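Local coordinates for acyl-CoA synthetase (AMP-forming)/AMP-acid ligase II-like protein (Dyadobacter fermentans, PDB 4GS5) that belongs to the ATP-dependent AMP-binding enzyme family and probably joins medium-chain fatty acids or related carboxylic acids to coenzyme A, at residues R268-I278 and R311-R319; I329-K337 and K345-S353. All blocks are in the same frame, centred on the assembly; numbering follows the deposited sequence.

Contact 1 (R268-I278 and R311-R319); sequences RIAAVFHHLNI and RLTAEIRSR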
loop_
_atom_site.group_PDB
_atom_site.type_symbol
_atom_site.label_atom_id
_atom_site.label_comp_id
_atom_site.label_asym_id
_atom_site.label_seq_id
_atom_site.Cartn_x
_atom_site.Cartn_y
_atom_site.Cartn_z
ATOM N N ARG A 268 -23.939 -1.442 8.076
ATOM C CA ARG A 268 -24.707 -1.961 9.211
ATOM C C ARG A 268 -26.138 -1.424 9.279
ATOM O O ARG A 268 -27.080 -2.169 9.556
ATOM C CB ARG A 268 -23.971 -1.691 10.526
ATOM C CG ARG A 268 -22.812 -2.639 10.735
ATOM C CD ARG A 268 -21.908 -2.241 11.891
ATOM N NE ARG A 268 -20.664 -3.009 11.858
ATOM C CZ ARG A 268 -20.547 -4.257 12.298
ATOM N NH1 ARG A 268 -21.600 -4.880 12.815
ATOM N NH2 ARG A 268 -19.378 -4.884 12.219
ATOM N N ILE A 269 -26.302 -0.130 9.028
ATOM C CA ILE A 269 -27.635 0.453 8.961
ATOM C C ILE A 269 -28.419 -0.023 7.728
ATOM O O ILE A 269 -29.638 -0.190 7.783
ATOM C CB ILE A 269 -27.553 1.979 8.977
ATOM C CG1 ILE A 269 -27.223 2.438 10.397
ATOM C CG2 ILE A 269 -28.855 2.592 8.499
ATOM C CD1 ILE A 269 -26.720 3.845 10.478
ATOM N N ALA A 270 -27.713 -0.249 6.623
ATOM C CA ALA A 270 -28.354 -0.741 5.406
ATOM C C ALA A 270 -29.081 -2.059 5.652
ATOM O O ALA A 270 -30.194 -2.254 5.167
ATOM C CB ALA A 270 -27.334 -0.898 4.282
ATOM N N ALA A 271 -28.452 -2.969 6.392
ATOM C CA ALA A 271 -29.094 -4.244 6.719
ATOM C C ALA A 271 -30.393 -4.014 7.501
ATOM O O ALA A 271 -31.349 -4.775 7.367
ATOM C CB ALA A 271 -28.148 -5.155 7.496
ATOM N N VAL A 272 -30.423 -2.957 8.310
ATOM C CA VAL A 272 -31.634 -2.608 9.040
ATOM C C VAL A 272 -32.719 -2.099 8.090
ATOM O O VAL A 272 -33.854 -2.561 8.145
ATOM C CB VAL A 272 -31.364 -1.561 10.128
ATOM C CG1 VAL A 272 -32.679 -0.995 10.666
ATOM C CG2 VAL A 272 -30.524 -2.172 11.244
ATOM N N PHE A 273 -32.373 -1.150 7.222
ATOM C CA PHE A 273 -33.319 -0.663 6.212
ATOM C C PHE A 273 -33.904 -1.807 5.384
ATOM O O PHE A 273 -35.121 -1.924 5.246
ATOM C CB PHE A 273 -32.646 0.341 5.275
ATOM C CG PHE A 273 -32.646 1.750 5.791
ATOM C CD1 PHE A 273 -31.969 2.078 6.951
ATOM C CD2 PHE A 273 -33.299 2.750 5.095
ATOM C CE1 PHE A 273 -31.965 3.380 7.417
ATOM C CE2 PHE A 273 -33.302 4.049 5.555
ATOM C CZ PHE A 273 -32.634 4.367 6.715
ATOM N N HIS A 274 -33.033 -2.644 4.826
ATOM C CA HIS A 274 -33.482 -3.773 4.008
ATOM C C HIS A 274 -34.467 -4.631 4.794
ATOM O O HIS A 274 -35.529 -5.004 4.287
ATOM C CB HIS A 274 -32.289 -4.622 3.549
ATOM C CG HIS A 274 -32.666 -5.989 3.062
ATOM N ND1 HIS A 274 -32.739 -7.085 3.897
ATOM C CD2 HIS A 274 -32.989 -6.436 1.826
ATOM C CE1 HIS A 274 -33.092 -8.147 3.196
ATOM N NE2 HIS A 274 -33.250 -7.783 1.937
ATOM N N HIS A 275 -34.107 -4.925 6.040
ATOM C CA HIS A 275 -34.926 -5.762 6.911
ATOM C C HIS A 275 -36.301 -5.157 7.187
ATOM O O HIS A 275 -37.266 -5.885 7.426
ATOM C CB HIS A 275 -34.199 -6.032 8.232
ATOM C CG HIS A 275 -34.994 -6.852 9.201
ATOM N ND1 HIS A 275 -35.553 -6.322 10.344
ATOM C CD2 HIS A 275 -35.326 -8.166 9.194
ATOM C CE1 HIS A 275 -36.195 -7.271 10.999
ATOM N NE2 HIS A 275 -36.073 -8.400 10.323
ATOM N N LEU A 276 -36.382 -3.828 7.162
ATOM C CA LEU A 276 -37.649 -3.130 7.381
ATOM C C LEU A 276 -38.298 -2.669 6.077
ATOM O O LEU A 276 -39.338 -2.007 6.094
ATOM C CB LEU A 276 -37.462 -1.935 8.324
ATOM C CG LEU A 276 -37.599 -2.196 9.827
ATOM C CD1 LEU A 276 -36.666 -3.309 10.280
ATOM C CD2 LEU A 276 -37.337 -0.921 10.616
ATOM N N ASN A 277 -37.684 -3.019 4.951
ATOM C CA ASN A 277 -38.196 -2.624 3.641
ATOM C C ASN A 277 -38.374 -1.105 3.497
ATOM O O ASN A 277 -39.407 -0.624 3.030
ATOM C CB ASN A 277 -39.504 -3.361 3.329
ATOM C CG ASN A 277 -40.048 -3.029 1.950
ATOM O OD1 ASN A 277 -41.085 -2.375 1.822
ATOM N ND2 ASN A 277 -39.341 -3.467 0.912
ATOM N N ILE A 278 -37.356 -0.357 3.909
ATOM C CA ILE A 278 -37.343 1.084 3.732
ATOM C C ILE A 278 -36.551 1.412 2.477
ATOM O O ILE A 278 -35.355 1.123 2.397
ATOM C CB ILE A 278 -36.694 1.776 4.933
ATOM C CG1 ILE A 278 -37.417 1.376 6.221
ATOM C CG2 ILE A 278 -36.715 3.282 4.759
ATOM C CD1 ILE A 278 -36.867 2.039 7.467
ATOM N N ARG A 311 -39.660 2.271 14.726
ATOM C CA ARG A 311 -39.142 0.934 14.448
ATOM C C ARG A 311 -37.679 1.029 14.026
ATOM O O ARG A 311 -36.831 0.266 14.487
ATOM C CB ARG A 311 -39.939 0.236 13.341
ATOM C CG ARG A 311 -41.224 -0.436 13.798
ATOM C CD ARG A 311 -41.651 -1.532 12.821
ATOM N NE ARG A 311 -40.789 -2.710 12.924
ATOM C CZ ARG A 311 -40.978 -3.846 12.257
ATOM N NH1 ARG A 311 -42.003 -3.967 11.422
ATOM N NH2 ARG A 311 -40.139 -4.864 12.422
ATOM N N LEU A 312 -37.392 1.972 13.137
ATOM C CA LEU A 312 -36.054 2.102 12.586
ATOM C C LEU A 312 -35.067 2.400 13.698
ATOM O O LEU A 312 -34.042 1.724 13.844
ATOM C CB LEU A 312 -36.013 3.220 11.553
ATOM C CG LEU A 312 -34.587 3.549 11.130
ATOM C CD1 LEU A 312 -33.974 2.368 10.375
ATOM C CD2 LEU A 312 -34.575 4.820 10.301
ATOM N N THR A 313 -35.384 3.429 14.471
ATOM C CA THR A 313 -34.544 3.857 15.576
ATOM C C THR A 313 -34.228 2.698 16.519
ATOM O O THR A 313 -33.066 2.479 16.881
ATOM C CB THR A 313 -35.212 5.002 16.355
ATOM O OG1 THR A 313 -35.270 6.170 15.525
ATOM C CG2 THR A 313 -34.438 5.319 17.632
ATOM N N ALA A 314 -35.262 1.953 16.905
ATOM C CA ALA A 314 -35.099 0.843 17.841
ATOM C C ALA A 314 -34.259 -0.299 17.265
ATOM O O ALA A 314 -33.379 -0.838 17.943
ATOM C CB ALA A 314 -36.466 0.327 18.316
ATOM N N GLU A 315 -34.532 -0.674 16.021
ATOM C CA GLU A 315 -33.787 -1.755 15.375
ATOM C C GLU A 315 -32.299 -1.419 15.256
ATOM O O GLU A 315 -31.444 -2.284 15.464
ATOM C CB GLU A 315 -34.384 -2.088 14.000
ATOM C CG GLU A 315 -33.478 -2.916 13.091
ATOM C CD GLU A 315 -33.456 -4.397 13.434
ATOM O OE1 GLU A 315 -33.963 -4.771 14.517
ATOM O OE2 GLU A 315 -32.931 -5.186 12.611
ATOM N N ILE A 316 -31.998 -0.161 14.934
ATOM C CA ILE A 316 -30.613 0.290 14.818
ATOM C C ILE A 316 -29.914 0.175 16.166
ATOM O O ILE A 316 -28.813 -0.373 16.265
ATOM C CB ILE A 316 -30.525 1.748 14.304
ATOM C CG1 ILE A 316 -30.872 1.800 12.814
ATOM C CG2 ILE A 316 -29.121 2.296 14.492
ATOM C CD1 ILE A 316 -30.717 3.176 12.185
ATOM N N ARG A 317 -30.583 0.668 17.203
ATOM C CA ARG A 317 -30.028 0.669 18.545
ATOM C C ARG A 317 -29.756 -0.747 19.077
ATOM O O ARG A 317 -28.928 -0.929 19.968
ATOM C CB ARG A 317 -30.959 1.444 19.484
ATOM C CG ARG A 317 -30.408 1.678 20.879
ATOM C CD ARG A 317 -31.167 2.808 21.565
ATOM N NE ARG A 317 -31.011 2.776 23.016
ATOM C CZ ARG A 317 -31.564 3.656 23.845
ATOM N NH1 ARG A 317 -32.308 4.646 23.361
ATOM N NH2 ARG A 317 -31.376 3.547 25.157
ATOM N N SER A 318 -30.447 -1.743 18.523
ATOM C CA SER A 318 -30.278 -3.131 18.955
ATOM C C SER A 318 -29.135 -3.839 18.235
ATOM O O SER A 318 -28.714 -4.932 18.634
ATOM C CB SER A 318 -31.571 -3.920 18.732
ATOM O OG SER A 318 -32.601 -3.468 19.594
ATOM N N ARG A 319 -28.650 -3.219 17.163
ATOM C CA ARG A 319 -27.641 -3.828 16.302
ATOM C C ARG A 319 -26.233 -3.261 16.527
ATOM O O ARG A 319 -25.238 -3.856 16.093
ATOM C CB ARG A 319 -28.048 -3.657 14.836
ATOM C CG ARG A 319 -27.206 -4.462 13.859
ATOM C CD ARG A 319 -27.476 -4.060 12.412
ATOM N NE ARG A 319 -26.459 -4.585 11.504
ATOM C CZ ARG A 319 -26.566 -5.736 10.847
ATOM N NH1 ARG A 319 -27.657 -6.488 10.992
ATOM N NH2 ARG A 319 -25.586 -6.132 10.041
#
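V272 is the knob of this helix pair: its side chain sits in the hole formed by L312, E315, I316 and R319, where a compact beta-branched residue fits between two axes 9.8 Å apart. With CG1 anti to the backbone N (chi1 168°), that methyl lies 3.6 Å from L312 CD1, while V272 CG2 rests against R319 CD. Cutting V272 back to an alanine is likely to leave a gap beside L312 CD1 and R319 CD. The apolar layer continues through I269 CG1, 4.0 Å from I316 CD1, and L312 CD1, which reaches F273 CE1 at 3.7 Å and meets I278 CD1. L276 CD2 extends it to R311 CB (3.9 Å) and L312 CA (3.8 Å). F282 stacks on the F273 ring, joining this layer to strand 282-289.

A271 is small enough for its CB to lie 3.7 Å from R319 NH2, over one guanidinium face, and L276 CG lies more loosely over one of R311. H275 ND1 stands 3.6 Å from E315 OE2, too far for a bond, and has no polar partner in the model.

No hydrogen bond crosses between the segments, so association depends on apolar fit, the charged groups contributing mainly aliphatic and flat surfaces.

Contact 2 (I329-K337 and K345-S353); sequences IYFAKAFAK and KRATFQKLS. With EDO (1,2-ethanediol), chain R.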
loop_
_atom_site.group_PDB
_atom_site.type_symbol
_atom_site.label_atom_id
_atom_site.label_comp_id
_atom_site.label_asym_id
_atom_site.label_seq_id
_atom_site.Cartn_x
_atom_site.Cartn_y
_atom_site.Cartn_z
ATOM N N ILE A 329 -31.446 11.788 13.741
ATOM C CA ILE A 329 -31.847 11.439 12.391
ATOM C C ILE A 329 -32.417 12.682 11.731
ATOM O O ILE A 329 -33.388 13.263 12.215
ATOM C CB ILE A 329 -32.878 10.296 12.378
ATOM C CG1 ILE A 329 -32.267 9.035 13.001
ATOM C CG2 ILE A 329 -33.370 10.027 10.952
ATOM C CD1 ILE A 329 -33.194 7.844 13.024
ATOM N N TYR A 330 -31.779 13.110 10.648
ATOM C CA TYR A 330 -32.241 14.259 9.884
ATOM C C TYR A 330 -32.977 13.768 8.654
ATOM O O TYR A 330 -32.558 12.797 8.027
ATOM C CB TYR A 330 -31.063 15.110 9.421
ATOM C CG TYR A 330 -30.333 15.839 10.520
ATOM C CD1 TYR A 330 -30.781 17.069 10.977
ATOM C CD2 TYR A 330 -29.178 15.312 11.080
ATOM C CE1 TYR A 330 -30.111 17.746 11.977
ATOM C CE2 TYR A 330 -28.499 15.982 12.074
ATOM C CZ TYR A 330 -28.976 17.201 12.521
ATOM O OH TYR A 330 -28.305 17.870 13.521
ATOM N N PHE A 331 -34.063 14.441 8.298
ATOM C CA PHE A 331 -34.787 14.106 7.077
ATOM C C PHE A 331 -34.646 15.246 6.088
ATOM O O PHE A 331 -34.904 16.396 6.432
ATOM C CB PHE A 331 -36.273 13.869 7.369
ATOM C CG PHE A 331 -36.544 12.615 8.153
ATOM C CD1 PHE A 331 -36.778 11.412 7.498
ATOM C CD2 PHE A 331 -36.563 12.638 9.542
ATOM C CE1 PHE A 331 -37.021 10.253 8.212
ATOM C CE2 PHE A 331 -36.804 11.482 10.268
ATOM C CZ PHE A 331 -37.034 10.286 9.601
ATOM N N ALA A 332 -34.244 14.929 4.863
ATOM C CA ALA A 332 -34.142 15.929 3.803
ATOM C C ALA A 332 -35.177 15.669 2.718
ATOM O O ALA A 332 -35.406 14.523 2.324
ATOM C CB ALA A 332 -32.734 15.923 3.203
ATOM N N LYS A 333 -35.787 16.736 2.216
ATOM C CA LYS A 333 -36.773 16.609 1.150
ATOM C C LYS A 333 -36.155 15.977 -0.093
ATOM O O LYS A 333 -36.742 15.078 -0.700
ATOM C CB LYS A 333 -37.392 17.969 0.819
ATOM N N ALA A 334 -34.964 16.443 -0.463
ATOM C CA ALA A 334 -34.229 15.875 -1.587
ATOM C C ALA A 334 -32.725 15.984 -1.358
ATOM O O ALA A 334 -32.226 17.022 -0.903
ATOM C CB ALA A 334 -34.625 16.557 -2.903
ATOM N N PHE A 335 -32.008 14.898 -1.639
ATOM C CA PHE A 335 -30.556 14.911 -1.523
ATOM C C PHE A 335 -29.974 15.725 -2.668
ATOM O O PHE A 335 -30.426 15.611 -3.796
ATOM C CB PHE A 335 -29.981 13.497 -1.572
ATOM C CG PHE A 335 -30.173 12.715 -0.302
ATOM C CD1 PHE A 335 -30.707 13.317 0.836
ATOM C CD2 PHE A 335 -29.798 11.377 -0.240
ATOM C CE1 PHE A 335 -30.881 12.589 2.013
ATOM C CE2 PHE A 335 -29.965 10.642 0.928
ATOM C CZ PHE A 335 -30.510 11.250 2.057
ATOM N N ALA A 336 -28.972 16.542 -2.364
ATOM C CA ALA A 336 -28.225 17.259 -3.389
ATOM C C ALA A 336 -27.399 16.274 -4.190
ATOM O O ALA A 336 -26.851 15.316 -3.643
ATOM C CB ALA A 336 -27.325 18.305 -2.759
ATOM N N LYS A 337 -27.306 16.507 -5.495
ATOM C CA LYS A 337 -26.568 15.593 -6.347
ATOM C C LYS A 337 -25.504 16.297 -7.176
ATOM O O LYS A 337 -25.691 17.435 -7.610
ATOM C CB LYS A 337 -27.523 14.795 -7.231
ATOM C CG LYS A 337 -27.683 13.364 -6.771
ATOM C CD LYS A 337 -29.131 12.938 -6.783
ATOM C CE LYS A 337 -29.301 11.627 -6.035
ATOM N NZ LYS A 337 -30.738 11.285 -5.853
ATOM N N LYS A 345 -22.998 14.697 -0.279
ATOM C CA LYS A 345 -23.342 14.588 1.137
ATOM C C LYS A 345 -23.087 15.883 1.888
ATOM O O LYS A 345 -23.943 16.345 2.644
ATOM C CB LYS A 345 -22.598 13.426 1.786
ATOM C CG LYS A 345 -22.980 12.087 1.177
ATOM C CD LYS A 345 -22.193 10.945 1.784
ATOM C CE LYS A 345 -22.453 9.649 1.016
ATOM N NZ LYS A 345 -21.578 8.551 1.491
ATOM N N ARG A 346 -21.915 16.466 1.668
ATOM C CA ARG A 346 -21.556 17.744 2.272
ATOM C C ARG A 346 -22.577 18.850 1.961
ATOM O O ARG A 346 -23.017 19.567 2.862
ATOM C CB ARG A 346 -20.149 18.149 1.828
ATOM C CG ARG A 346 -19.680 19.500 2.331
ATOM C CD ARG A 346 -18.167 19.510 2.466
ATOM N NE ARG A 346 -17.738 18.542 3.475
ATOM C CZ ARG A 346 -17.534 18.841 4.756
ATOM N NH1 ARG A 346 -17.157 17.900 5.614
ATOM N NH2 ARG A 346 -17.704 20.088 5.180
ATOM N N ALA A 347 -22.961 18.984 0.696
ATOM C CA ALA A 347 -23.923 20.018 0.304
ATOM C C ALA A 347 -25.296 19.723 0.900
ATOM O O ALA A 347 -25.975 20.622 1.409
ATOM C CB ALA A 347 -24.016 20.132 -1.211
ATOM N N THR A 348 -25.687 18.451 0.846
ATOM C CA THR A 348 -26.936 17.999 1.453
ATOM C C THR A 348 -26.998 18.393 2.922
ATOM O O THR A 348 -28.038 18.851 3.406
ATOM C CB THR A 348 -27.122 16.465 1.319
ATOM O OG1 THR A 348 -27.277 16.120 -0.064
ATOM C CG2 THR A 348 -28.354 15.996 2.080
ATOM N N PHE A 349 -25.891 18.219 3.638
ATOM C CA PHE A 349 -25.908 18.480 5.072
ATOM C C PHE A 349 -26.051 19.968 5.389
ATOM O O PHE A 349 -26.854 20.342 6.238
ATOM C CB PHE A 349 -24.692 17.875 5.781
ATOM C CG PHE A 349 -24.883 17.731 7.255
ATOM C CD1 PHE A 349 -25.727 16.756 7.759
ATOM C CD2 PHE A 349 -24.247 18.584 8.138
ATOM C CE1 PHE A 349 -25.927 16.624 9.111
ATOM C CE2 PHE A 349 -24.441 18.460 9.507
ATOM C CZ PHE A 349 -25.283 17.480 9.995
ATOM N N GLN A 350 -25.282 20.807 4.701
ATOM C CA GLN A 350 -25.361 22.255 4.875
ATOM C C GLN A 350 -26.777 22.769 4.654
ATOM O O GLN A 350 -27.243 23.667 5.356
ATOM C CB GLN A 350 -24.427 22.964 3.896
ATOM C CG GLN A 350 -22.958 22.962 4.281
ATOM C CD GLN A 350 -22.095 23.637 3.226
ATOM O OE1 GLN A 350 -21.693 23.010 2.240
ATOM N NE2 GLN A 350 -21.817 24.924 3.420
ATOM N N LYS A 351 -27.450 22.208 3.658
ATOM C CA LYS A 351 -28.797 22.636 3.321
ATOM C C LYS A 351 -29.738 22.412 4.498
ATOM O O LYS A 351 -30.621 23.224 4.759
ATOM C CB LYS A 351 -29.300 21.888 2.087
ATOM C CG LYS A 351 -30.351 22.650 1.295
ATOM C CD LYS A 351 -30.894 21.827 0.129
ATOM C CE LYS A 351 -29.810 21.474 -0.881
ATOM N NZ LYS A 351 -30.377 20.795 -2.086
ATOM N N LEU A 352 -29.539 21.315 5.220
ATOM C CA LEU A 352 -30.384 21.001 6.370
ATOM C C LEU A 352 -30.537 22.176 7.332
ATOM O O LEU A 352 -31.441 22.185 8.169
ATOM C CB LEU A 352 -29.870 19.761 7.105
ATOM C CG LEU A 352 -30.097 18.463 6.332
ATOM C CD1 LEU A 352 -29.566 17.282 7.095
ATOM C CD2 LEU A 352 -31.577 18.288 6.054
ATOM N N SER A 353 -29.659 23.167 7.210
ATOM C CA SER A 353 -29.764 24.388 8.009
ATOM C C SER A 353 -30.693 25.413 7.355
ATOM O O SER A 353 -31.604 25.943 7.995
ATOM C CB SER A 353 -28.382 25.003 8.239
ATOM O OG SER A 353 -28.494 26.335 8.706
HETATM C C1 EDO R . -33.229 20.298 3.675
HETATM O O1 EDO R . -32.225 20.963 2.904
HETATM C C2 EDO R . -34.135 19.542 2.720
HETATM O O2 EDO R . -35.287 19.092 3.441
#
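The edge strand 329-332 of a three-stranded sheet, with the loop that follows it, meets the C-terminal helix 345-351 here. At the strand end, Y330 and F349 form a T-shaped pair: the edge of F349 points at the face of Y330, with centroids 5.5 Å apart and planes at 85°. F349 CG lies anti to the backbone N (chi1 -161°), which lets the ring reach across to the strand and brings CE1 to 4.0 Å from Y330 CE2. A tyrosine suits the site because its ring packs here while its OH bonds E287 on strand 282-289.

L352, near the C-terminal end of its segment, spreads its two methyls along the strand. CD1 lies 3.5 Å from Y330 CB, and CD2 meets A332 CB at 3.9 Å; the short alanine leaves room for the branched leucine. An ethanediol, probably from the crystallisation liquor, also touches CD2 and accepts a nearly straight hydrogen bond from K333 N to its O2 (2.7 Å).

At the loop end, A336 N donates to T348 OG1 (2.9 Å, with a bent N-H...O angle of 140°). This hydroxyl thus accepts from the loop and also bonds back to D344 O, just before the helix, while the other branch of the threonine, CG2, packs 3.8 Å from F335 CD1. A336 CB, lacking bulk, comes within 4.1 Å of A347 CB.

A three-stranded sheet with its last helix packed across one face, over side chains of strands 282-289 and 295-301, is consistent with the C-terminal domain of the adenylate-forming (ANL) enzymes.

Contacts 1 and 2 lie in series along the chain, their centres about 21 Å apart and each about 34 Å from the centre of the chain. Both are built on the three-stranded sheet 282-289, 295-301 and 329-332, but on opposite faces: helices 262-276 and 306-319 of contact 1 pack on the side of F282, C284, L298 and I300, helix 345-351 of contact 2 on that of F283, W285 and V297. Helix 306-319 precedes strand 329-332, where I329 CD1 touches T313 OG1 at 3.7 Å, so the contacts meet directly. The sheet is thus sandwiched between the helix pair and the last helix, in a C-terminal unit set apart from the larger N-terminal part, as is usual in this enzyme family.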